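Local coordinates for annexin A8 (Homo sapiens, PDB 1W3W), which binds calcium and, in a calcium-dependent way, acidic phospholipids, and acts as an anticoagulant that indirectly inhibits the thromboplastin-specific complex of the clotting cascade, at residues Lys226-Ser234 with Met244-Gln252; Pro176-Tyr187 with His212-Ile223. All blocks are in the same frame, centred on the assembly; numbering follows the deposited sequence.

Contact 1: Lys226-Ser234 with Met244-Gln252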
loop_
_atom_site.group_PDB
_atom_site.type_symbol
_atom_site.label_atom_id
_atom_site.label_comp_id
_atom_site.label_asym_id
_atom_site.label_seq_id
_atom_site.Cartn_x
_atom_site.Cartn_y
_atom_site.Cartn_z
ATOM N N LYS A 226 -6.730 -22.491 -18.854
ATOM C CA LYS A 226 -5.617 -21.621 -18.556
ATOM C C LYS A 226 -6.038 -20.758 -17.355
ATOM O O LYS A 226 -7.182 -20.300 -17.288
ATOM C CB LYS A 226 -5.324 -20.755 -19.783
ATOM C CG LYS A 226 -3.932 -20.184 -19.840
ATOM C CD LYS A 226 -3.638 -19.564 -21.215
ATOM C CE LYS A 226 -2.140 -19.604 -21.533
ATOM N NZ LYS A 226 -1.678 -18.372 -22.236
ATOM N N SER A 227 -5.135 -20.548 -16.403
ATOM C CA SER A 227 -5.411 -19.656 -15.290
ATOM C C SER A 227 -5.501 -18.216 -15.804
ATOM O O SER A 227 -4.886 -17.866 -16.811
ATOM C CB SER A 227 -4.322 -19.784 -14.225
ATOM O OG SER A 227 -3.087 -19.280 -14.706
ATOM N N ILE A 228 -6.236 -17.373 -15.099
ATOM C CA ILE A 228 -6.340 -15.962 -15.485
ATOM C C ILE A 228 -4.979 -15.249 -15.409
ATOM O O ILE A 228 -4.674 -14.414 -16.242
ATOM C CB ILE A 228 -7.446 -15.230 -14.653
ATOM C CG1 ILE A 228 -7.817 -13.890 -15.286
ATOM C CG2 ILE A 228 -7.029 -15.000 -13.230
ATOM C CD1 ILE A 228 -8.533 -14.026 -16.582
ATOM N N GLU A 229 -4.155 -15.612 -14.427
ATOM C CA GLU A 229 -2.818 -15.038 -14.310
ATOM C C GLU A 229 -1.917 -15.332 -15.538
ATOM O O GLU A 229 -1.285 -14.417 -16.082
ATOM C CB GLU A 229 -2.126 -15.425 -12.978
ATOM C CG GLU A 229 -2.469 -16.770 -12.360
ATOM C CD GLU A 229 -3.703 -16.759 -11.454
ATOM O OE1 GLU A 229 -4.756 -17.263 -11.906
ATOM O OE2 GLU A 229 -3.630 -16.279 -10.290
ATOM N N ASP A 230 -1.895 -16.583 -15.984
ATOM C CA ASP A 230 -1.113 -16.978 -17.152
ATOM C C ASP A 230 -1.637 -16.316 -18.426
ATOM O O ASP A 230 -0.856 -15.970 -19.290
ATOM C CB ASP A 230 -1.074 -18.499 -17.310
ATOM C CG ASP A 230 -0.145 -19.159 -16.316
ATOM O OD1 ASP A 230 -0.189 -20.395 -16.176
ATOM O OD2 ASP A 230 0.666 -18.511 -15.623
ATOM N N SER A 231 -2.947 -16.106 -18.517
ATOM C CA SER A 231 -3.528 -15.404 -19.656
ATOM C C SER A 231 -3.077 -13.965 -19.673
ATOM O O SER A 231 -2.617 -13.489 -20.686
ATOM C CB SER A 231 -5.042 -15.480 -19.643
ATOM O OG SER A 231 -5.456 -16.817 -19.857
ATOM N N ILE A 232 -3.170 -13.283 -18.541
ATOM C CA ILE A 232 -2.658 -11.916 -18.422
ATOM C C ILE A 232 -1.161 -11.839 -18.757
ATOM O O ILE A 232 -0.730 -10.926 -19.456
ATOM C CB ILE A 232 -2.945 -11.347 -17.001
ATOM C CG1 ILE A 232 -4.451 -11.138 -16.819
ATOM C CG2 ILE A 232 -2.212 -10.027 -16.782
ATOM C CD1 ILE A 232 -4.890 -11.023 -15.404
ATOM N N LYS A 233 -0.373 -12.792 -18.270
ATOM C CA LYS A 233 1.081 -12.789 -18.506
ATOM C C LYS A 233 1.427 -12.970 -19.979
ATOM O O LYS A 233 2.427 -12.428 -20.452
ATOM C CB LYS A 233 1.787 -13.892 -17.708
ATOM C CG LYS A 233 1.974 -13.595 -16.227
ATOM C CD LYS A 233 2.703 -14.735 -15.524
ATOM C CE LYS A 233 2.652 -14.591 -14.021
ATOM N NZ LYS A 233 3.464 -15.642 -13.314
ATOM N N SER A 234 0.625 -13.750 -20.700
ATOM C CA SER A 234 0.909 -14.005 -22.112
ATOM C C SER A 234 0.324 -12.925 -23.015
ATOM O O SER A 234 0.835 -12.719 -24.110
ATOM C CB SER A 234 0.413 -15.393 -22.537
ATOM O OG SER A 234 -0.987 -15.423 -22.665
ATOM N N MET A 244 -3.031 -5.367 -13.776
ATOM C CA MET A 244 -3.990 -6.480 -13.855
ATOM C C MET A 244 -3.688 -7.603 -12.878
ATOM O O MET A 244 -4.579 -8.048 -12.160
ATOM C CB MET A 244 -4.079 -7.041 -15.281
ATOM C CG MET A 244 -4.889 -6.152 -16.184
ATOM S SD MET A 244 -5.091 -6.749 -17.868
ATOM C CE MET A 244 -6.042 -5.434 -18.434
ATOM N N LEU A 245 -2.441 -8.059 -12.849
ATOM C CA LEU A 245 -2.026 -9.086 -11.905
ATOM C C LEU A 245 -2.232 -8.648 -10.448
ATOM O O LEU A 245 -2.533 -9.467 -9.597
ATOM C CB LEU A 245 -0.564 -9.488 -12.129
ATOM C CG LEU A 245 -0.251 -10.300 -13.395
ATOM C CD1 LEU A 245 1.260 -10.371 -13.626
ATOM C CD2 LEU A 245 -0.846 -11.701 -13.316
ATOM N N THR A 246 -2.055 -7.358 -10.171
ATOM C CA THR A 246 -2.227 -6.829 -8.820
ATOM C C THR A 246 -3.692 -6.919 -8.423
ATOM O O THR A 246 -4.011 -7.358 -7.322
ATOM C CB THR A 246 -1.741 -5.382 -8.734
ATOM O OG1 THR A 246 -0.335 -5.350 -8.950
ATOM C CG2 THR A 246 -1.904 -4.849 -7.348
ATOM N N VAL A 247 -4.586 -6.536 -9.328
ATOM C CA VAL A 247 -6.022 -6.676 -9.066
ATOM C C VAL A 247 -6.365 -8.130 -8.780
ATOM O O VAL A 247 -7.066 -8.423 -7.809
ATOM C CB VAL A 247 -6.882 -6.116 -10.222
ATOM C CG1 VAL A 247 -8.378 -6.408 -9.993
ATOM C CG2 VAL A 247 -6.673 -4.650 -10.330
ATOM N N VAL A 248 -5.851 -9.046 -9.586
ATOM C CA VAL A 248 -6.118 -10.468 -9.399
ATOM C C VAL A 248 -5.611 -10.968 -8.032
ATOM O O VAL A 248 -6.355 -11.610 -7.279
ATOM C CB VAL A 248 -5.514 -11.321 -10.562
ATOM C CG1 VAL A 248 -5.559 -12.782 -10.238
ATOM C CG2 VAL A 248 -6.266 -11.064 -11.861
ATOM N N LYS A 249 -4.366 -10.635 -7.691
ATOM C CA LYS A 249 -3.780 -11.069 -6.412
ATOM C C LYS A 249 -4.531 -10.500 -5.214
ATOM O O LYS A 249 -4.771 -11.220 -4.235
ATOM C CB LYS A 249 -2.304 -10.674 -6.340
ATOM C CG LYS A 249 -1.422 -11.492 -7.258
ATOM C CD LYS A 249 -0.042 -10.894 -7.364
ATOM C CE LYS A 249 0.930 -11.902 -7.972
ATOM N NZ LYS A 249 2.201 -11.224 -8.326
ATOM N N CYS A 250 -4.913 -9.222 -5.289
ATOM C CA CYS A 250 -5.646 -8.568 -4.200
ATOM C C CYS A 250 -7.046 -9.156 -4.012
ATOM O O CYS A 250 -7.582 -9.185 -2.910
ATOM C CB CYS A 250 -5.728 -7.065 -4.438
ATOM S SG CYS A 250 -4.146 -6.230 -4.149
ATOM N N THR A 251 -7.625 -9.643 -5.097
ATOM C CA THR A 251 -8.940 -10.271 -5.060
ATOM C C THR A 251 -8.880 -11.626 -4.381
ATOM O O THR A 251 -9.755 -11.963 -3.598
ATOM C CB THR A 251 -9.457 -10.431 -6.507
ATOM O OG1 THR A 251 -9.695 -9.139 -7.066
ATOM C CG2 THR A 251 -10.808 -11.133 -6.549
ATOM N N GLN A 252 -7.851 -12.399 -4.697
ATOM C CA GLN A 252 -7.676 -13.752 -4.174
ATOM C C GLN A 252 -7.291 -13.767 -2.687
ATOM O O GLN A 252 -7.893 -14.472 -1.889
ATOM C CB GLN A 252 -6.601 -14.476 -4.984
ATOM C CG GLN A 252 -7.045 -14.726 -6.402
ATOM C CD GLN A 252 -5.949 -15.263 -7.294
ATOM O OE1 GLN A 252 -6.239 -15.957 -8.268
ATOM N NE2 GLN A 252 -4.700 -14.940 -6.980
#
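Ile232 and Val248 meet tip to tip, CD1 of the isoleucine 3.8 Å from CG2 of the valine, at the middle of a helical hairpin formed by the last two helices of the five-helix annexin repeat, here the third. The two short axes run antiparallel at 170° and approach to 10.2 Å at the closest, so side chains rather than backbones fill the space between them. Ile232 serves three partners because its two branches part: CG2, anti to the backbone N, lies 3.8 Å from Met244 CB and slides past Leu245 CG, while CG1 takes CD1 to the valine. Beyond CB, Met244 runs extended away from this partner (chi2 -178°) toward Phe201 and Leu205 of helix 198-207. One turn before Ile232, Ile228 offers its CG2 to CG1 of Val248 at 4.0 Å. Toward solvent the contact becomes polar. Glu229, bent at chi2 (-87°), brings OE2 to 4.0 Å from Val248 CG1, and its carboxylate lies nearly coplanar with the amide of Gln252. Cutting Glu229 back to an alanine removes the carboxylate, which is likely to leave that amide without its acidic neighbour and Val248 CG1 less covered. Ser227 starts the first helix as its N-cap, its OG accepting from Asp230 N at 3.2 Å. On the partially exposed flank, Leu245 CD2 rests 4.0 Å from Glu229 CB.

Contact 2: Pro176-Tyr187 with His212-Ile223; sequences PALALQDAQDLY and HLLRVFEEYEKI
Ala183 enters a hole formed by Val216, Glu219, Tyr220 and Ile223, its CB 3.6 Å from Tyr220 N. So small a side chain lets the helices close to 8.3 Å between axes, crossing at -55°. Val216 answers as a knob among Ala179, Asp182, Ala183 and Leu186: CG1 points to Leu186 CD1, and CG2 comes within 3.7 Å of Asp182 CB. Further along, Ile223 divides its work. CD1 reaches Ala183 and Leu180, whereas CG2, anti to the backbone N, lies over one face of Tyr187 in a CH-pi contact, 3.9 Å from the ring centroid. Tyr220 instead turns its edge to the backbone, CE1 lying 3.6 Å from Tyr187 N; its OH probably hydrogen-bonds Ser231 OG and shares a water with Leu186 O. At the other end, His212 has Ala179 CB over one ring face and donates from NE2 to Asp182 OD1 at 2.7 Å. This bond is bent (139°) and reaches the anti side of the carboxylate, tilted out of its plane. Arg208 forms a salt bridge to the same oxygen, so the buried acid probably remains charged. Such close, reciprocal knobs-into-holes packing joins the first helix to the third in the five-helix annexin repeat, whose third helix crosses the other four.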
loop_
_atom_site.group_PDB
_atom_site.type_symbol
_atom_site.label_atom_id
_atom_site.label_comp_id
_atom_site.label_asym_id
_atom_site.label_seq_id
_atom_site.Cartn_x
_atom_site.Cartn_y
_atom_site.Cartn_z
ATOM N N PRO A 176 -24.878 -16.014 -11.569
ATOM C CA PRO A 176 -24.133 -17.037 -12.301
ATOM C C PRO A 176 -24.130 -16.829 -13.813
ATOM O O PRO A 176 -23.140 -17.203 -14.455
ATOM C CB PRO A 176 -24.851 -18.344 -11.927
ATOM C CG PRO A 176 -26.244 -17.923 -11.493
ATOM C CD PRO A 176 -26.085 -16.569 -10.929
ATOM N N ALA A 177 -25.207 -16.278 -14.374
ATOM C CA ALA A 177 -25.253 -16.016 -15.812
ATOM C C ALA A 177 -24.250 -14.940 -16.212
ATOM O O ALA A 177 -23.593 -15.040 -17.245
ATOM C CB ALA A 177 -26.663 -15.604 -16.246
ATOM N N LEU A 178 -24.138 -13.908 -15.388
ATOM C CA LEU A 178 -23.249 -12.805 -15.697
ATOM C C LEU A 178 -21.793 -13.224 -15.484
ATOM O O LEU A 178 -20.922 -12.825 -16.244
ATOM C CB LEU A 178 -23.608 -11.577 -14.857
ATOM C CG LEU A 178 -22.767 -10.318 -15.083
ATOM C CD1 LEU A 178 -23.061 -9.706 -16.433
ATOM C CD2 LEU A 178 -23.046 -9.304 -13.977
ATOM N N ALA A 179 -21.547 -14.058 -14.479
ATOM C CA ALA A 179 -20.202 -14.564 -14.216
ATOM C C ALA A 179 -19.709 -15.380 -15.400
ATOM O O ALA A 179 -18.564 -15.237 -15.821
ATOM C CB ALA A 179 -20.189 -15.419 -12.937
ATOM N N LEU A 180 -20.580 -16.220 -15.949
ATOM C CA LEU A 180 -20.250 -17.019 -17.123
ATOM C C LEU A 180 -20.010 -16.154 -18.354
ATOM O O LEU A 180 -19.062 -16.395 -19.107
ATOM C CB LEU A 180 -21.342 -18.063 -17.412
ATOM C CG LEU A 180 -21.016 -19.063 -18.526
ATOM C CD1 LEU A 180 -19.791 -19.910 -18.165
ATOM C CD2 LEU A 180 -22.199 -19.963 -18.848
ATOM N N GLN A 181 -20.859 -15.144 -18.551
ATOM C CA GLN A 181 -20.678 -14.205 -19.649
ATOM C C GLN A 181 -19.367 -13.416 -19.520
ATOM O O GLN A 181 -18.668 -13.213 -20.503
ATOM C CB GLN A 181 -21.856 -13.236 -19.767
ATOM C CG GLN A 181 -21.854 -12.460 -21.094
ATOM C CD GLN A 181 -21.812 -13.391 -22.337
ATOM O OE1 GLN A 181 -22.677 -14.259 -22.491
ATOM N NE2 GLN A 181 -20.806 -13.204 -23.211
ATOM N N ASP A 182 -19.051 -12.964 -18.317
ATOM C CA ASP A 182 -17.786 -12.290 -18.072
ATOM C C ASP A 182 -16.604 -13.200 -18.412
ATOM O O ASP A 182 -15.667 -12.752 -19.052
ATOM C CB ASP A 182 -17.686 -11.821 -16.622
ATOM C CG ASP A 182 -18.478 -10.565 -16.363
ATOM O OD1 ASP A 182 -18.598 -10.204 -15.169
ATOM O OD2 ASP A 182 -19.014 -9.884 -17.276
ATOM N N ALA A 183 -16.658 -14.465 -18.013
ATOM C CA ALA A 183 -15.576 -15.402 -18.298
ATOM C C ALA A 183 -15.469 -15.689 -19.804
ATOM O O ALA A 183 -14.374 -15.765 -20.360
ATOM C CB ALA A 183 -15.777 -16.669 -17.540
ATOM N N GLN A 184 -16.612 -15.833 -20.456
ATOM C CA GLN A 184 -16.663 -15.992 -21.899
ATOM C C GLN A 184 -16.068 -14.771 -22.601
ATOM O O GLN A 184 -15.322 -14.922 -23.551
ATOM C CB GLN A 184 -18.113 -16.219 -22.356
ATOM C CG GLN A 184 -18.255 -16.680 -23.803
ATOM C CD GLN A 184 -17.641 -18.060 -24.036
ATOM O OE1 GLN A 184 -16.726 -18.216 -24.855
ATOM N NE2 GLN A 184 -18.147 -19.062 -23.313
ATOM N N ASP A 185 -16.375 -13.570 -22.119
ATOM C CA ASP A 185 -15.853 -12.340 -22.726
ATOM C C ASP A 185 -14.349 -12.191 -22.538
ATOM O O ASP A 185 -13.678 -11.669 -23.419
ATOM C CB ASP A 185 -16.525 -11.099 -22.139
ATOM C CG ASP A 185 -17.958 -10.934 -22.591
ATOM O OD1 ASP A 185 -18.644 -10.068 -22.013
ATOM O OD2 ASP A 185 -18.490 -11.645 -23.475
ATOM N N LEU A 186 -13.826 -12.624 -21.391
ATOM C CA LEU A 186 -12.388 -12.556 -21.127
ATOM C C LEU A 186 -11.631 -13.509 -22.031
ATOM O O LEU A 186 -10.563 -13.196 -22.530
ATOM C CB LEU A 186 -12.072 -12.900 -19.664
ATOM C CG LEU A 186 -12.504 -11.861 -18.638
ATOM C CD1 LEU A 186 -12.174 -12.355 -17.254
ATOM C CD2 LEU A 186 -11.867 -10.497 -18.909
ATOM N N TYR A 187 -12.203 -14.677 -22.234
ATOM C CA TYR A 187 -11.633 -15.668 -23.115
ATOM C C TYR A 187 -11.611 -15.157 -24.563
ATOM O O TYR A 187 -10.576 -15.206 -25.220
ATOM C CB TYR A 187 -12.464 -16.925 -22.995
ATOM C CG TYR A 187 -12.018 -18.085 -23.825
ATOM C CD1 TYR A 187 -10.720 -18.585 -23.735
ATOM C CD2 TYR A 187 -12.907 -18.716 -24.683
ATOM C CE1 TYR A 187 -10.321 -19.681 -24.499
ATOM C CE2 TYR A 187 -12.519 -19.804 -25.439
ATOM C CZ TYR A 187 -11.228 -20.285 -25.343
ATOM O OH TYR A 187 -10.874 -21.376 -26.112
ATOM N N HIS A 212 -17.729 -11.745 -7.087
ATOM C CA HIS A 212 -18.094 -12.039 -8.466
ATOM C C HIS A 212 -16.847 -12.451 -9.253
ATOM O O HIS A 212 -16.881 -13.421 -9.984
ATOM C CB HIS A 212 -18.751 -10.813 -9.100
ATOM C CG HIS A 212 -19.101 -10.988 -10.544
ATOM N ND1 HIS A 212 -20.402 -11.122 -10.980
ATOM C CD2 HIS A 212 -18.325 -11.039 -11.652
ATOM C CE1 HIS A 212 -20.411 -11.235 -12.296
ATOM N NE2 HIS A 212 -19.163 -11.202 -12.729
ATOM N N LEU A 213 -15.744 -11.732 -9.061
ATOM C CA LEU A 213 -14.519 -11.991 -9.823
ATOM C C LEU A 213 -13.946 -13.350 -9.500
ATOM O O LEU A 213 -13.449 -14.029 -10.390
ATOM C CB LEU A 213 -13.464 -10.915 -9.578
ATOM C CG LEU A 213 -13.658 -9.592 -10.323
ATOM C CD1 LEU A 213 -12.584 -8.629 -9.880
ATOM C CD2 LEU A 213 -13.633 -9.764 -11.818
ATOM N N LEU A 214 -14.047 -13.777 -8.241
ATOM C CA LEU A 214 -13.563 -15.116 -7.885
ATOM C C LEU A 214 -14.294 -16.190 -8.659
ATOM O O LEU A 214 -13.685 -17.178 -9.098
ATOM C CB LEU A 214 -13.684 -15.375 -6.387
ATOM C CG LEU A 214 -12.640 -14.592 -5.580
ATOM C CD1 LEU A 214 -13.009 -14.561 -4.104
ATOM C CD2 LEU A 214 -11.278 -15.202 -5.784
ATOM N N ARG A 215 -15.601 -16.012 -8.821
ATOM C CA ARG A 215 -16.376 -16.948 -9.624
ATOM C C ARG A 215 -16.009 -16.836 -11.114
ATOM O O ARG A 215 -15.976 -17.835 -11.807
ATOM C CB ARG A 215 -17.871 -16.731 -9.401
ATOM C CG ARG A 215 -18.766 -17.685 -10.173
ATOM C CD ARG A 215 -18.760 -19.101 -9.633
ATOM N NE ARG A 215 -20.031 -19.759 -9.931
ATOM C CZ ARG A 215 -21.144 -19.660 -9.193
ATOM N NH1 ARG A 215 -21.176 -18.933 -8.073
ATOM N NH2 ARG A 215 -22.236 -20.308 -9.581
ATOM N N VAL A 216 -15.760 -15.624 -11.600
ATOM C CA VAL A 216 -15.345 -15.433 -12.974
ATOM C C VAL A 216 -14.028 -16.183 -13.221
ATOM O O VAL A 216 -13.888 -16.828 -14.247
ATOM C CB VAL A 216 -15.204 -13.939 -13.352
ATOM C CG1 VAL A 216 -14.532 -13.771 -14.700
ATOM C CG2 VAL A 216 -16.561 -13.249 -13.368
ATOM N N PHE A 217 -13.087 -16.117 -12.277
ATOM C CA PHE A 217 -11.792 -16.767 -12.459
ATOM C C PHE A 217 -11.946 -18.273 -12.523
ATOM O O PHE A 217 -11.284 -18.925 -13.318
ATOM C CB PHE A 217 -10.802 -16.415 -11.348
ATOM C CG PHE A 217 -10.468 -14.960 -11.246
ATOM C CD1 PHE A 217 -10.696 -14.076 -12.296
ATOM C CD2 PHE A 217 -9.889 -14.478 -10.094
ATOM C CE1 PHE A 217 -10.368 -12.744 -12.180
ATOM C CE2 PHE A 217 -9.571 -13.146 -9.979
ATOM C CZ PHE A 217 -9.829 -12.281 -11.011
ATOM N N GLU A 218 -12.813 -18.825 -11.682
ATOM C CA GLU A 218 -13.134 -20.249 -11.720
ATOM C C GLU A 218 -13.700 -20.665 -13.075
ATOM O O GLU A 218 -13.241 -21.643 -13.664
ATOM C CB GLU A 218 -14.179 -20.597 -10.658
ATOM C CG GLU A 218 -13.691 -20.678 -9.234
ATOM C CD GLU A 218 -14.822 -21.097 -8.299
ATOM O OE1 GLU A 218 -15.217 -22.288 -8.340
ATOM O OE2 GLU A 218 -15.345 -20.232 -7.563
ATOM N N GLU A 219 -14.715 -19.937 -13.550
ATOM C CA GLU A 219 -15.359 -20.235 -14.835
ATOM C C GLU A 219 -14.392 -20.076 -16.002
ATOM O O GLU A 219 -14.413 -20.868 -16.954
ATOM C CB GLU A 219 -16.587 -19.336 -15.072
ATOM C CG GLU A 219 -17.745 -19.574 -14.118
ATOM C CD GLU A 219 -18.237 -21.013 -14.153
ATOM O OE1 GLU A 219 -18.356 -21.616 -13.075
ATOM O OE2 GLU A 219 -18.483 -21.546 -15.257
ATOM N N TYR A 220 -13.552 -19.047 -15.929
ATOM C CA TYR A 220 -12.573 -18.789 -16.963
ATOM C C TYR A 220 -11.630 -19.995 -17.140
ATOM O O TYR A 220 -11.311 -20.371 -18.256
ATOM C CB TYR A 220 -11.770 -17.532 -16.652
ATOM C CG TYR A 220 -10.720 -17.275 -17.685
ATOM C CD1 TYR A 220 -11.041 -16.658 -18.884
ATOM C CD2 TYR A 220 -9.406 -17.692 -17.490
ATOM C CE1 TYR A 220 -10.079 -16.441 -19.847
ATOM C CE2 TYR A 220 -8.438 -17.474 -18.446
ATOM C CZ TYR A 220 -8.772 -16.861 -19.620
ATOM O OH TYR A 220 -7.807 -16.635 -20.571
ATOM N N GLU A 221 -11.207 -20.591 -16.033
ATOM C CA GLU A 221 -10.361 -21.778 -16.076
ATOM C C GLU A 221 -11.000 -22.969 -16.770
ATOM O O GLU A 221 -10.324 -23.661 -17.519
ATOM C CB GLU A 221 -9.937 -22.196 -14.673
ATOM C CG GLU A 221 -8.933 -21.250 -14.074
ATOM C CD GLU A 221 -8.287 -21.788 -12.804
ATOM O OE1 GLU A 221 -7.548 -21.011 -12.179
ATOM O OE2 GLU A 221 -8.516 -22.968 -12.445
ATOM N N LYS A 222 -12.285 -23.209 -16.514
ATOM C CA LYS A 222 -13.031 -24.287 -17.175
ATOM C C LYS A 222 -13.167 -24.089 -18.678
ATOM O O LYS A 222 -13.102 -25.043 -19.454
ATOM C CB LYS A 222 -14.441 -24.402 -16.591
ATOM C CG LYS A 222 -14.491 -24.791 -15.123
ATOM N N ILE A 223 -13.371 -22.841 -19.082
ATOM C CA ILE A 223 -13.574 -22.486 -20.476
ATOM C C ILE A 223 -12.267 -22.449 -21.250
ATOM O O ILE A 223 -12.215 -22.869 -22.392
ATOM C CB ILE A 223 -14.241 -21.090 -20.574
ATOM C CG1 ILE A 223 -15.669 -21.142 -20.057
ATOM C CG2 ILE A 223 -14.232 -20.577 -22.020
ATOM C CD1 ILE A 223 -16.273 -19.755 -19.859
HETATM O O HOH W 1 -8.052 -14.428 -22.416
#

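Overall arrangement
Both contacts belong to the third annexin repeat, and between them they join four of its helices, with helix 198-207 packing against both. Contact 2 is the tighter and larger, burying 757 Å² against 353 Å² for contact 1, yet its centre lies farther from that of the chain, about 28 Å against 18 Å. Each mixes buried and exposed residues. Contact 1 relies on branched aliphatic tips between antiparallel helices spaced more widely than those of contact 2; contact 2 adds alanine-mediated closeness, aromatic rings and a buried His-carboxylate bond. Their centres are about 13 Å apart; Phe217 of helix 210-224 packs on Ile228 and Val248, and Tyr220 ties the two contacts through Ser231.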